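Local coordinates for protein taurocyamine kinase (Schistosoma mansoni, PDB 4WOD) that reversibly transfers phosphate between ATP and taurocyamine as a magnesium-dependent phosphagen kinase built as two fused repeats, at residues V117-V122 against S279-I284; H182-N187 against R205-N210; L272-R277 against L327-L332. The protein carries 4 engineered substitutions. All coordinates share one frame; numbering follows the deposited sequence.

Contact 1 (V117-V122 against S279-I284); sequences VVSTRV and SVHAKI
Ser279 and Arg121 form a hydrogen-bonded antiparallel pair, with Ser279 N giving to Arg121 O at 2.8 Å and Arg121 N giving back to Ser279 O at 2.9 Å. The arginine chain runs out extended from the same face, so that Ser279 OG lies at the edge of its guanidinium, near the plane, though NH1 and OG are 4.1 Å apart; the hydroxyl has a weak bond to Asp320. Val280 turns to the other face. With CG1 beside the backbone N (chi1 -67°), this methyl meets Thr120 OG1, 3.5 Å away and hydrogen-bonded to Gly233 O, and Val117 CG1, and helix 331-355 closes over them through Met338 and Leu346. Strands 117-126 and 277-283 are neighbours in the eight-stranded antiparallel sheet of the catalytic domain, and both carry residues predicted to bind ATP. At His281 both backbone polar groups turn to segment 117-122: its N gives to Ser119 O, and its O accepts from Val118 N at 2.8 Å. The ring continues to Glu310, bonded through NE2. Ala282 CB sits loosely by Val117 CG2. Lys283, bent at chi3, crosses Val118, its CE pressed against Val118 CG2 at 3.5 Å, where segment 117-122 turns its corner.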
ATOM      1  N   VAL A 117      18.845  11.800  10.944  1.00 13.96           N
ATOM      2  CA  VAL A 117      17.799  12.778  11.204  1.00 18.00           C
ATOM      3  C   VAL A 117      18.285  14.221  11.026  1.00 17.79           C
ATOM      4  O   VAL A 117      19.166  14.681  11.739  1.00 19.47           O
ATOM      5  CB  VAL A 117      17.220  12.604  12.625  1.00 16.26           C
ATOM      6  CG1 VAL A 117      16.183  13.666  12.898  1.00 15.84           C
ATOM      7  CG2 VAL A 117      16.609  11.233  12.776  1.00 18.42           C
ATOM      8  N   VAL A 118      17.690  14.934  10.076  1.00 18.61           N
ATOM      9  CA  VAL A 118      18.018  16.341   9.825  1.00 18.57           C
ATOM     10  C   VAL A 118      17.480  17.258  10.922  1.00 20.83           C
ATOM     11  O   VAL A 118      18.169  18.152  11.426  1.00 18.32           O
ATOM     12  CB  VAL A 118      17.425  16.818   8.481  1.00 20.59           C
ATOM     13  CG1 VAL A 118      17.762  18.285   8.230  1.00 22.87           C
ATOM     14  CG2 VAL A 118      17.886  15.937   7.350  1.00 23.03           C
ATOM     15  N   SER A 119      16.217  17.044  11.259  1.00 18.59           N
ATOM     16  CA  SER A 119      15.548  17.879  12.245  1.00 21.62           C
ATOM     17  C   SER A 119      14.387  17.138  12.884  1.00 20.16           C
ATOM     18  O   SER A 119      13.912  16.116  12.370  1.00 16.15           O
ATOM     19  CB  SER A 119      15.051  19.181  11.607  1.00 20.76           C
ATOM     20  OG  SER A 119      14.121  18.885  10.584  1.00 24.49           O
ATOM     21  N   THR A 120      13.949  17.676  14.017  1.00 17.36           N
ATOM     22  CA  THR A 120      12.912  17.086  14.831  1.00 17.67           C
ATOM     23  C   THR A 120      11.963  18.213  15.186  1.00 20.54           C
ATOM     24  O   THR A 120      12.389  19.340  15.455  1.00 16.67           O
ATOM     25  CB  THR A 120      13.487  16.437  16.113  1.00 18.71           C
ATOM     26  OG1 THR A 120      14.407  15.402  15.762  1.00 18.84           O
ATOM     27  CG2 THR A 120      12.379  15.861  17.005  1.00 15.16           C
ATOM     28  N   ARG A 121      10.675  17.915  15.181  1.00 19.45           N
ATOM     29  CA  ARG A 121       9.674  18.947  15.370  1.00 21.48           C
ATOM     30  C   ARG A 121       8.469  18.337  16.086  1.00 19.63           C
ATOM     31  O   ARG A 121       8.111  17.200  15.812  1.00 22.44           O
ATOM     32  CB  ARG A 121       9.312  19.540  13.994  1.00 25.35           C
ATOM     33  CG  ARG A 121       7.956  20.209  13.868  1.00 28.29           C
ATOM     34  CD  ARG A 121       7.773  20.788  12.447  1.00 36.50           C
ATOM     35  NE  ARG A 121       6.457  21.397  12.220  1.00 42.29           N
ATOM     36  CZ  ARG A 121       5.301  20.731  12.163  1.00 47.43           C
ATOM     37  NH1 ARG A 121       5.276  19.409  12.295  1.00 43.32           N
ATOM     38  NH2 ARG A 121       4.163  21.387  11.949  1.00 48.64           N
ATOM     39  N   VAL A 122       7.882  19.055  17.041  1.00 18.69           N
ATOM     40  CA  VAL A 122       6.598  18.636  17.614  1.00 19.93           C
ATOM     41  C   VAL A 122       5.591  19.804  17.561  1.00 20.54           C
ATOM     42  O   VAL A 122       5.901  20.954  17.902  1.00 18.74           O
ATOM     43  CB  VAL A 122       6.733  18.113  19.071  1.00 19.16           C
ATOM     44  CG1 VAL A 122       5.421  17.501  19.539  1.00 18.21           C
ATOM     45  CG2 VAL A 122       7.834  17.065  19.164  1.00 18.89           C
ATOM     46  N   SER A 279       7.423  14.670  14.867  1.00 19.29           N
ATOM     47  CA  SER A 279       8.013  14.147  13.642  1.00 21.67           C
ATOM     48  C   SER A 279       9.507  14.425  13.497  1.00 17.66           C
ATOM     49  O   SER A 279      10.054  15.300  14.166  1.00 18.22           O
ATOM     50  CB  SER A 279       7.273  14.736  12.449  1.00 22.85           C
ATOM     51  OG  SER A 279       7.686  16.067  12.268  1.00 22.68           O
ATOM     52  N   VAL A 280      10.151  13.674  12.605  1.00 19.35           N
ATOM     53  CA  VAL A 280      11.502  13.976  12.140  1.00 16.40           C
ATOM     54  C   VAL A 280      11.524  14.063  10.622  1.00 22.12           C
ATOM     55  O   VAL A 280      10.707  13.421   9.948  1.00 19.64           O
ATOM     56  CB  VAL A 280      12.535  12.908  12.569  1.00 19.11           C
ATOM     57  CG1 VAL A 280      12.710  12.931  14.052  1.00 17.71           C
ATOM     58  CG2 VAL A 280      12.118  11.478  12.062  1.00 15.38           C
ATOM     59  N   HIS A 281      12.447  14.869  10.098  1.00 19.79           N
ATOM     60  CA  HIS A 281      12.860  14.760   8.699  1.00 25.30           C
ATOM     61  C   HIS A 281      14.054  13.818   8.650  1.00 23.73           C
ATOM     62  O   HIS A 281      15.112  14.125   9.204  1.00 19.15           O
ATOM     63  CB  HIS A 281      13.233  16.116   8.106  1.00 21.58           C
ATOM     64  CG  HIS A 281      12.069  16.886   7.580  1.00 31.68           C
ATOM     65  ND1 HIS A 281      10.907  17.061   8.298  1.00 33.32           N
ATOM     66  CD2 HIS A 281      11.883  17.523   6.399  1.00 34.98           C
ATOM     67  CE1 HIS A 281      10.054  17.777   7.587  1.00 34.58           C
ATOM     68  NE2 HIS A 281      10.622  18.070   6.430  1.00 42.07           N
ATOM     69  N   ALA A 282      13.891  12.665   8.012  1.00 20.57           N
ATOM     70  CA  ALA A 282      14.953  11.669   8.047  1.00 20.36           C
ATOM     71  C   ALA A 282      15.339  11.213   6.651  1.00 23.37           C
ATOM     72  O   ALA A 282      14.485  11.136   5.774  1.00 22.82           O
ATOM     73  CB  ALA A 282      14.526  10.473   8.880  1.00 20.18           C
ATOM     74  N   LYS A 283      16.616  10.884   6.473  1.00 19.87           N
ATOM     75  CA  LYS A 283      17.121  10.273   5.238  1.00 23.04           C
ATOM     76  C   LYS A 283      16.983   8.754   5.269  1.00 21.79           C
ATOM     77  O   LYS A 283      17.814   8.059   5.856  1.00 24.35           O
ATOM     78  CB  LYS A 283      18.589  10.641   4.999  1.00 26.62           C
ATOM     79  CG  LYS A 283      18.871  12.121   4.832  1.00 32.78           C
ATOM     80  CD  LYS A 283      20.274  12.445   5.335  1.00 39.56           C
ATOM     81  CE  LYS A 283      20.313  13.695   6.217  1.00 35.12           C
ATOM     82  NZ  LYS A 283      21.499  13.709   7.142  1.00 44.87           N
ATOM     83  N   ILE A 284      15.947   8.240   4.615  1.00 18.91           N
ATOM     84  CA  ILE A 284      15.699   6.801   4.568  1.00 22.60           C
ATOM     85  C   ILE A 284      15.432   6.294   3.132  1.00 23.52           C
ATOM     86  O   ILE A 284      14.420   5.630   2.882  1.00 21.45           O
ATOM     87  CB  ILE A 284      14.506   6.432   5.472  1.00 21.31           C
ATOM     88  CG1 ILE A 284      13.250   7.213   5.052  1.00 19.97           C
ATOM     89  CG2 ILE A 284      14.838   6.777   6.943  1.00 16.52           C
ATOM     90  CD1 ILE A 284      11.966   6.625   5.561  1.00 19.33           C
TER

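Contact 2 (H182-N187 against R205-N210); sequences HFLFRN and RGIFIN
The carbonyl O of Phe183, which accepts a hydrogen bond from Trp218 NE1, lies against the tip of Ile207, with CD1 of the isoleucine 3.5 Å from it. Ile207 CG2 lies by the same oxygen at 3.7 Å, so the carbonyl rests on two methyls. No hydrogen bond joins the two segments; apolar side chains do the work. Ile207 CG1 stands between backbone N and carbonyl carbon (chi1 66°), which, with chi2 extended, sets CD1 against the Phe183 carbonyl, and the Leu184 side chain crosses that of Ile207 at about a right angle, its CD1 3.8 Å from Ile207 CG2. Segment 182-187 is the loop leaving helix 172-180, whose end is closed by a Schellman motif with His182, predicted to bind ATP, at positive phi; the loop is laid over strand 206-210, near the edge of the large antiparallel sheet. Phe185 and Ile207 run alongside each other, pointing opposite ways, with Phe185 CE2 3.7 Å from Ile207 CG2. Gly206 O comes up in the plane of the Phe185 ring at its edge, 3.6 Å from CE2, and Arg205 CB lies by CZ. The ring also meets Trp218, their planes at about 60°. Ile209 lies over one side of the Phe183 ring: its CD1 touches Phe183 CD2 at 3.5 Å, and its CG2 stands higher over the same face, offset toward the rim.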
ATOM      1  N   HIS A 182      10.902  29.773   6.900  1.00 35.18           N
ATOM      2  CA  HIS A 182       9.754  28.904   7.159  1.00 37.46           C
ATOM      3  C   HIS A 182       9.099  29.176   8.503  1.00 35.77           C
ATOM      4  O   HIS A 182       8.648  28.254   9.182  1.00 32.69           O
ATOM      5  CB  HIS A 182      10.170  27.439   7.056  1.00 37.83           C
ATOM      6  CG  HIS A 182      10.775  27.098   5.735  1.00 43.45           C
ATOM      7  ND1 HIS A 182      12.135  26.965   5.551  1.00 41.40           N
ATOM      8  CD2 HIS A 182      10.209  26.916   4.517  1.00 44.62           C
ATOM      9  CE1 HIS A 182      12.380  26.690   4.281  1.00 46.67           C
ATOM     10  NE2 HIS A 182      11.229  26.657   3.634  1.00 53.98           N
ATOM     11  N   PHE A 183       9.038  30.449   8.879  1.00 31.03           N
ATOM     12  CA  PHE A 183       8.305  30.846  10.069  1.00 30.16           C
ATOM     13  C   PHE A 183       6.925  31.392   9.725  1.00 29.36           C
ATOM     14  O   PHE A 183       6.051  31.478  10.586  1.00 26.63           O
ATOM     15  CB  PHE A 183       9.093  31.888  10.853  1.00 29.40           C
ATOM     16  CG  PHE A 183      10.383  31.368  11.407  1.00 30.53           C
ATOM     17  CD1 PHE A 183      10.532  30.017  11.687  1.00 31.99           C
ATOM     18  CD2 PHE A 183      11.450  32.221  11.634  1.00 30.03           C
ATOM     19  CE1 PHE A 183      11.725  29.527  12.197  1.00 34.52           C
ATOM     20  CE2 PHE A 183      12.648  31.740  12.149  1.00 33.68           C
ATOM     21  CZ  PHE A 183      12.784  30.391  12.430  1.00 36.66           C
ATOM     22  N   LEU A 184       6.723  31.768   8.471  1.00 31.53           N
ATOM     23  CA  LEU A 184       5.502  32.482   8.117  1.00 27.64           C
ATOM     24  C   LEU A 184       4.571  31.636   7.264  1.00 30.15           C
ATOM     25  O   LEU A 184       5.007  30.914   6.365  1.00 26.55           O
ATOM     26  CB  LEU A 184       5.833  33.780   7.389  1.00 32.53           C
ATOM     27  CG  LEU A 184       4.646  34.702   7.112  1.00 32.32           C
ATOM     28  CD1 LEU A 184       3.893  34.990   8.405  1.00 30.24           C
ATOM     29  CD2 LEU A 184       5.115  35.989   6.456  1.00 31.46           C
ATOM     30  N   PHE A 185       3.278  31.736   7.553  1.00 28.24           N
ATOM     31  CA  PHE A 185       2.288  31.033   6.769  1.00 28.20           C
ATOM     32  C   PHE A 185       1.701  31.963   5.736  1.00 30.89           C
ATOM     33  O   PHE A 185       1.733  33.184   5.904  1.00 30.71           O
ATOM     34  CB  PHE A 185       1.190  30.451   7.656  1.00 25.52           C
ATOM     35  CG  PHE A 185       0.471  31.462   8.522  1.00 25.55           C
ATOM     36  CD1 PHE A 185      -0.656  32.123   8.058  1.00 23.29           C
ATOM     37  CD2 PHE A 185       0.875  31.686   9.831  1.00 21.06           C
ATOM     38  CE1 PHE A 185      -1.352  32.994   8.871  1.00 21.05           C
ATOM     39  CE2 PHE A 185       0.195  32.573  10.639  1.00 20.44           C
ATOM     40  CZ  PHE A 185      -0.925  33.226  10.159  1.00 21.63           C
ATOM     41  N   ARG A 186       1.170  31.382   4.666  1.00 33.71           N
ATOM     42  CA  ARG A 186       0.630  32.166   3.564  1.00 37.25           C
ATOM     43  C   ARG A 186      -0.798  31.738   3.262  1.00 32.25           C
ATOM     44  O   ARG A 186      -1.245  30.691   3.726  1.00 34.39           O
ATOM     45  CB  ARG A 186       1.504  32.018   2.310  1.00 41.07           C
ATOM     46  CG  ARG A 186       2.900  32.617   2.437  1.00 39.08           C
ATOM     47  CD  ARG A 186       3.726  32.371   1.176  1.00 51.01           C
ATOM     48  NE  ARG A 186       3.642  30.983   0.724  1.00 56.18           N
ATOM     49  CZ  ARG A 186       4.015  30.566  -0.482  1.00 60.45           C
ATOM     50  NH1 ARG A 186       4.508  31.429  -1.362  1.00 62.93           N
ATOM     51  NH2 ARG A 186       3.899  29.284  -0.810  1.00 56.53           N
ATOM     52  N   ASN A 187      -1.507  32.560   2.498  1.00 30.16           N
ATOM     53  CA  ASN A 187      -2.848  32.224   2.049  1.00 28.15           C
ATOM     54  C   ASN A 187      -2.808  31.477   0.726  1.00 27.39           C
ATOM     55  O   ASN A 187      -3.295  31.971  -0.286  1.00 31.95           O
ATOM     56  CB  ASN A 187      -3.713  33.483   1.923  1.00 29.93           C
ATOM     57  CG  ASN A 187      -3.035  34.595   1.124  1.00 32.91           C
ATOM     58  OD1 ASN A 187      -1.831  34.819   1.243  1.00 37.66           O
ATOM     59  ND2 ASN A 187      -3.814  35.299   0.312  1.00 31.29           N
ATOM     60  N   ARG A 205      -4.312  37.985  12.457  1.00 20.68           N
ATOM     61  CA  ARG A 205      -3.355  36.896  12.296  1.00 15.09           C
ATOM     62  C   ARG A 205      -1.931  37.336  12.563  1.00 19.10           C
ATOM     63  O   ARG A 205      -1.565  38.497  12.341  1.00 18.25           O
ATOM     64  CB  ARG A 205      -3.444  36.331  10.884  1.00 17.26           C
ATOM     65  CG  ARG A 205      -4.822  35.763  10.577  1.00 18.01           C
ATOM     66  CD  ARG A 205      -5.129  35.888   9.117  1.00 17.43           C
ATOM     67  NE  ARG A 205      -6.305  35.101   8.757  1.00 18.98           N
ATOM     68  CZ  ARG A 205      -7.500  35.612   8.489  1.00 19.66           C
ATOM     69  NH1 ARG A 205      -7.688  36.924   8.545  1.00 18.40           N
ATOM     70  NH2 ARG A 205      -8.506  34.798   8.167  1.00 16.83           N
ATOM     71  N   GLY A 206      -1.118  36.398  13.027  1.00 20.54           N
ATOM     72  CA  GLY A 206       0.282  36.695  13.233  1.00 22.77           C
ATOM     73  C   GLY A 206       1.107  35.493  13.619  1.00 22.71           C
ATOM     74  O   GLY A 206       0.592  34.365  13.726  1.00 16.92           O
ATOM     75  N   ILE A 207       2.405  35.734  13.806  1.00 16.54           N
ATOM     76  CA  ILE A 207       3.301  34.673  14.260  1.00 17.82           C
ATOM     77  C   ILE A 207       4.160  35.150  15.413  1.00 23.23           C
ATOM     78  O   ILE A 207       4.450  36.346  15.531  1.00 23.69           O
ATOM     79  CB  ILE A 207       4.235  34.159  13.126  1.00 22.23           C
ATOM     80  CG1 ILE A 207       5.218  35.240  12.691  1.00 24.49           C
ATOM     81  CG2 ILE A 207       3.442  33.704  11.926  1.00 19.52           C
ATOM     82  CD1 ILE A 207       6.320  34.702  11.801  1.00 27.44           C
ATOM     83  N   PHE A 208       4.572  34.209  16.254  1.00 19.10           N
ATOM     84  CA  PHE A 208       5.435  34.512  17.388  1.00 22.12           C
ATOM     85  C   PHE A 208       6.652  33.587  17.349  1.00 21.47           C
ATOM     86  O   PHE A 208       6.508  32.378  17.133  1.00 19.57           O
ATOM     87  CB  PHE A 208       4.674  34.350  18.713  1.00 20.17           C
ATOM     88  CG  PHE A 208       5.527  34.591  19.940  1.00 25.28           C
ATOM     89  CD1 PHE A 208       5.578  35.846  20.526  1.00 22.76           C
ATOM     90  CD2 PHE A 208       6.294  33.565  20.492  1.00 20.85           C
ATOM     91  CE1 PHE A 208       6.369  36.083  21.645  1.00 26.10           C
ATOM     92  CE2 PHE A 208       7.083  33.791  21.615  1.00 23.23           C
ATOM     93  CZ  PHE A 208       7.122  35.047  22.192  1.00 23.79           C
ATOM     94  N   ILE A 209       7.840  34.163  17.550  1.00 18.49           N
ATOM     95  CA  ILE A 209       9.091  33.412  17.547  1.00 21.65           C
ATOM     96  C   ILE A 209       9.922  33.793  18.763  1.00 25.57           C
ATOM     97  O   ILE A 209      10.032  34.980  19.092  1.00 26.03           O
ATOM     98  CB  ILE A 209       9.939  33.680  16.280  1.00 25.64           C
ATOM     99  CG1 ILE A 209       9.059  33.990  15.073  1.00 25.61           C
ATOM    100  CG2 ILE A 209      10.923  32.520  15.996  1.00 24.41           C
ATOM    101  CD1 ILE A 209       9.844  34.327  13.845  1.00 27.93           C
ATOM    102  N   ASN A 210      10.507  32.803  19.435  1.00 23.58           N
ATOM    103  CA  ASN A 210      11.384  33.117  20.555  1.00 24.99           C
ATOM    104  C   ASN A 210      12.786  33.447  20.047  1.00 25.73           C
ATOM    105  O   ASN A 210      13.094  33.265  18.864  1.00 21.68           O
ATOM    106  CB  ASN A 210      11.417  31.981  21.597  1.00 27.26           C
ATOM    107  CG  ASN A 210      12.097  30.695  21.095  1.00 22.46           C
ATOM    108  OD1 ASN A 210      12.188  30.423  19.894  1.00 20.52           O
ATOM    109  ND2 ASN A 210      12.535  29.876  22.042  1.00 22.91           N
TER

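Contact 3 (L272-R277 against L327-L332); sequences LGTTLR and LGLTEL
The phosphagen kinase signature that starts at the predicted active-site Cys268 ends in a type II' beta turn, Leu272 to Thr275, and this turn packs Gly273 and Thr274 against the loop that leads into helix 331-355. Gly273 has backbone angles (phi 87°) that demand glycine, since a CB would collide with the carbonyl O of Leu272 and also with Leu327 CA; without one, Gly273 CA and Leu327 CA come to 4.2 Å. Leu327, with CG anti to the backbone N (chi1 -179°), reaches over the turn and sets CD1 3.5 Å from Gly273 CA; Leu272 CB is more loosely placed beside the same methyl. Ile81 of helix 74-84 touches both leucines, tying this end to the N-terminal part of the first repeat. Thr274 carries the middle of the contact. Its CG2 pushes into the opposite backbone, close to Leu329 O at 3.1 Å and next to Thr330 C, with Leu329 CD1 alongside. The hydroxyl faces back into its own loop: OG1 accepts from Leu276 N at 3.0 Å and 163°, an ST turn, and is also bonded to Arg326 O. Here helix 331-355 begins, with Thr330 as N-cap through its OG1 bond to Asp333 N. Thr274 O accepts twice, from Thr275 OG1 on an in-plane lone pair at 2.7 Å and from a water. That water also donates to Glu331 OE2, 2.7 Å away, and so bridges turn and helix where no direct hydrogen bond does. Glu331 is held further by Asn98 N on OE1 and by Ser97 OG on OE2. Beyond the turn, Leu276 brings CD2 to 3.9 Å from Glu331 O, just before Arg277 starts its strand and forms a salt bridge with Asp320.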
ATOM      1  N   LEU A 272      -7.871  16.193  15.979  1.00 14.55           N
ATOM      2  CA  LEU A 272      -8.556  16.129  17.279  1.00 15.48           C
ATOM      3  C   LEU A 272      -7.782  15.283  18.278  1.00 21.00           C
ATOM      4  O   LEU A 272      -6.808  14.592  17.914  1.00 20.16           O
ATOM      5  CB  LEU A 272      -9.964  15.547  17.106  1.00 12.70           C
ATOM      6  CG  LEU A 272     -10.926  16.403  16.279  1.00 17.89           C
ATOM      7  CD1 LEU A 272     -12.186  15.581  15.916  1.00 11.26           C
ATOM      8  CD2 LEU A 272     -11.320  17.719  17.009  1.00 15.60           C
ATOM      9  N   GLY A 273      -8.220  15.323  19.533  1.00 15.28           N
ATOM     10  CA  GLY A 273      -7.630  14.485  20.571  1.00 18.15           C
ATOM     11  C   GLY A 273      -6.436  15.151  21.220  1.00 16.01           C
ATOM     12  O   GLY A 273      -6.605  16.115  21.982  1.00 14.70           O
ATOM     13  N   THR A 274      -5.234  14.646  20.925  1.00 18.00           N
ATOM     14  CA  THR A 274      -4.010  15.278  21.400  1.00 14.55           C
ATOM     15  C   THR A 274      -3.631  16.493  20.578  1.00 15.50           C
ATOM     16  O   THR A 274      -2.924  17.362  21.073  1.00 13.49           O
ATOM     17  CB  THR A 274      -2.787  14.324  21.376  1.00 14.19           C
ATOM     18  OG1 THR A 274      -2.501  13.913  20.023  1.00 13.65           O
ATOM     19  CG2 THR A 274      -3.047  13.106  22.255  1.00 15.51           C
ATOM     20  N   THR A 275      -4.087  16.511  19.317  1.00 14.09           N
ATOM     21  CA  THR A 275      -3.651  17.428  18.261  1.00 14.59           C
ATOM     22  C   THR A 275      -2.155  17.288  17.958  1.00 17.73           C
ATOM     23  O   THR A 275      -1.617  18.020  17.148  1.00 13.46           O
ATOM     24  CB  THR A 275      -3.948  18.923  18.588  1.00 18.44           C
ATOM     25  OG1 THR A 275      -2.912  19.469  19.408  1.00 13.11           O
ATOM     26  CG2 THR A 275      -5.281  19.085  19.296  1.00 15.30           C
ATOM     27  N   LEU A 276      -1.490  16.338  18.598  1.00 14.56           N
ATOM     28  CA  LEU A 276      -0.039  16.315  18.573  1.00 13.26           C
ATOM     29  C   LEU A 276       0.536  15.607  17.349  1.00 16.77           C
ATOM     30  O   LEU A 276       0.163  14.477  17.040  1.00 19.48           O
ATOM     31  CB  LEU A 276       0.492  15.659  19.851  1.00 16.70           C
ATOM     32  CG  LEU A 276       1.991  15.806  20.137  1.00 16.53           C
ATOM     33  CD1 LEU A 276       2.224  16.871  21.189  1.00 20.08           C
ATOM     34  CD2 LEU A 276       2.587  14.472  20.581  1.00 20.42           C
ATOM     35  N   ARG A 277       1.435  16.292  16.643  1.00 17.00           N
ATOM     36  CA  ARG A 277       2.212  15.663  15.574  1.00 16.16           C
ATOM     37  C   ARG A 277       3.685  15.826  15.882  1.00 16.53           C
ATOM     38  O   ARG A 277       4.238  16.928  15.758  1.00 17.28           O
ATOM     39  CB  ARG A 277       1.899  16.258  14.205  1.00 20.68           C
ATOM     40  CG  ARG A 277       2.550  15.468  13.064  1.00 23.79           C
ATOM     41  CD  ARG A 277       2.327  16.109  11.681  1.00 30.78           C
ATOM     42  NE  ARG A 277       3.488  16.907  11.284  1.00 38.41           N
ATOM     43  CZ  ARG A 277       4.416  16.510  10.413  1.00 37.59           C
ATOM     44  NH1 ARG A 277       5.443  17.301  10.119  1.00 40.42           N
ATOM     45  NH2 ARG A 277       4.313  15.332   9.817  1.00 37.51           N
ATOM     46  N   LEU A 327      -5.969  10.707  18.271  1.00 19.90           N
ATOM     47  CA  LEU A 327      -7.148  10.606  19.110  1.00 19.38           C
ATOM     48  C   LEU A 327      -7.196   9.278  19.855  1.00 17.01           C
ATOM     49  O   LEU A 327      -6.914   8.224  19.283  1.00 22.18           O
ATOM     50  CB  LEU A 327      -8.407  10.786  18.259  1.00 20.05           C
ATOM     51  CG  LEU A 327      -9.762  10.740  18.963  1.00 18.87           C
ATOM     52  CD1 LEU A 327      -9.978  11.998  19.786  1.00 19.40           C
ATOM     53  CD2 LEU A 327     -10.878  10.574  17.953  1.00 22.42           C
ATOM     54  N   GLY A 328      -7.542   9.329  21.137  1.00 19.49           N
ATOM     55  CA  GLY A 328      -7.698   8.113  21.918  1.00 18.20           C
ATOM     56  C   GLY A 328      -6.479   7.671  22.700  1.00 21.67           C
ATOM     57  O   GLY A 328      -6.428   6.537  23.166  1.00 19.54           O
ATOM     58  N   LEU A 329      -5.498   8.560  22.828  1.00 20.04           N
ATOM     59  CA  LEU A 329      -4.307   8.315  23.646  1.00 19.46           C
ATOM     60  C   LEU A 329      -3.830   9.639  24.217  1.00 20.07           C
ATOM     61  O   LEU A 329      -4.283  10.699  23.789  1.00 18.68           O
ATOM     62  CB  LEU A 329      -3.153   7.645  22.859  1.00 20.61           C
ATOM     63  CG  LEU A 329      -2.747   8.040  21.434  1.00 19.88           C
ATOM     64  CD1 LEU A 329      -2.586   9.532  21.203  1.00 22.59           C
ATOM     65  CD2 LEU A 329      -1.436   7.363  21.057  1.00 15.10           C
ATOM     66  N   THR A 330      -2.923   9.589  25.189  1.00 16.84           N
ATOM     67  CA  THR A 330      -2.351  10.820  25.724  1.00 16.27           C
ATOM     68  C   THR A 330      -1.217  11.351  24.852  1.00 16.24           C
ATOM     69  O   THR A 330      -0.721  10.665  23.944  1.00 17.94           O
ATOM     70  CB  THR A 330      -1.796  10.629  27.141  1.00 18.25           C
ATOM     71  OG1 THR A 330      -0.679   9.741  27.071  1.00 15.87           O
ATOM     72  CG2 THR A 330      -2.847  10.070  28.058  1.00 16.96           C
ATOM     73  N   GLU A 331      -0.786  12.569  25.162  1.00 17.37           N
ATOM     74  CA  GLU A 331       0.336  13.190  24.479  1.00 16.32           C
ATOM     75  C   GLU A 331       1.593  12.341  24.667  1.00 16.92           C
ATOM     76  O   GLU A 331       2.362  12.128  23.724  1.00 14.62           O
ATOM     77  CB  GLU A 331       0.561  14.619  25.002  1.00 17.14           C
ATOM     78  CG  GLU A 331      -0.552  15.608  24.641  1.00 16.58           C
ATOM     79  CD  GLU A 331      -1.748  15.603  25.606  1.00 19.00           C
ATOM     80  OE1 GLU A 331      -1.919  14.650  26.429  1.00 19.18           O
ATOM     81  OE2 GLU A 331      -2.526  16.575  25.533  1.00 20.26           O
ATOM     82  N   LEU A 332       1.773  11.845  25.888  1.00 15.64           N
ATOM     83  CA  LEU A 332       2.887  10.973  26.203  1.00 17.00           C
ATOM     84  C   LEU A 332       2.802   9.692  25.368  1.00 16.10           C
ATOM     85  O   LEU A 332       3.797   9.296  24.774  1.00 18.82           O
ATOM     86  CB  LEU A 332       2.912  10.642  27.695  1.00 17.82           C
ATOM     87  CG  LEU A 332       4.090   9.759  28.125  1.00 19.55           C
ATOM     88  CD1 LEU A 332       5.431  10.376  27.716  1.00 16.11           C
ATOM     89  CD2 LEU A 332       4.040   9.539  29.624  1.00 20.73           C
TER
HETATM   90  O   HOH W   1      -2.072  18.222  23.445  1.00 16.42           O

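In the fold
All three contacts belong to the first catalytic domain, and contacts 1 and 2 draw on one sheet, with centres about 21 Å apart. Contact 1 joins two of its inner strands by backbone hydrogen bonds and is partly buried, one face carrying polar side chains. Contacts 2 and 3 are buried loop packings without a direct hydrogen bond between their segments: contact 2 is almost wholly apolar, whereas contact 3 adds a water bridge and a carboxylate. Contacts 1 and 3 meet, because the loop of 272-277 runs into the strand that continues in 279-284. Val122 CG1 packs on Leu276 CD1 at 3.7 Å, and the like-charged Arg121 NH1 and Arg277 NH1 lie close together.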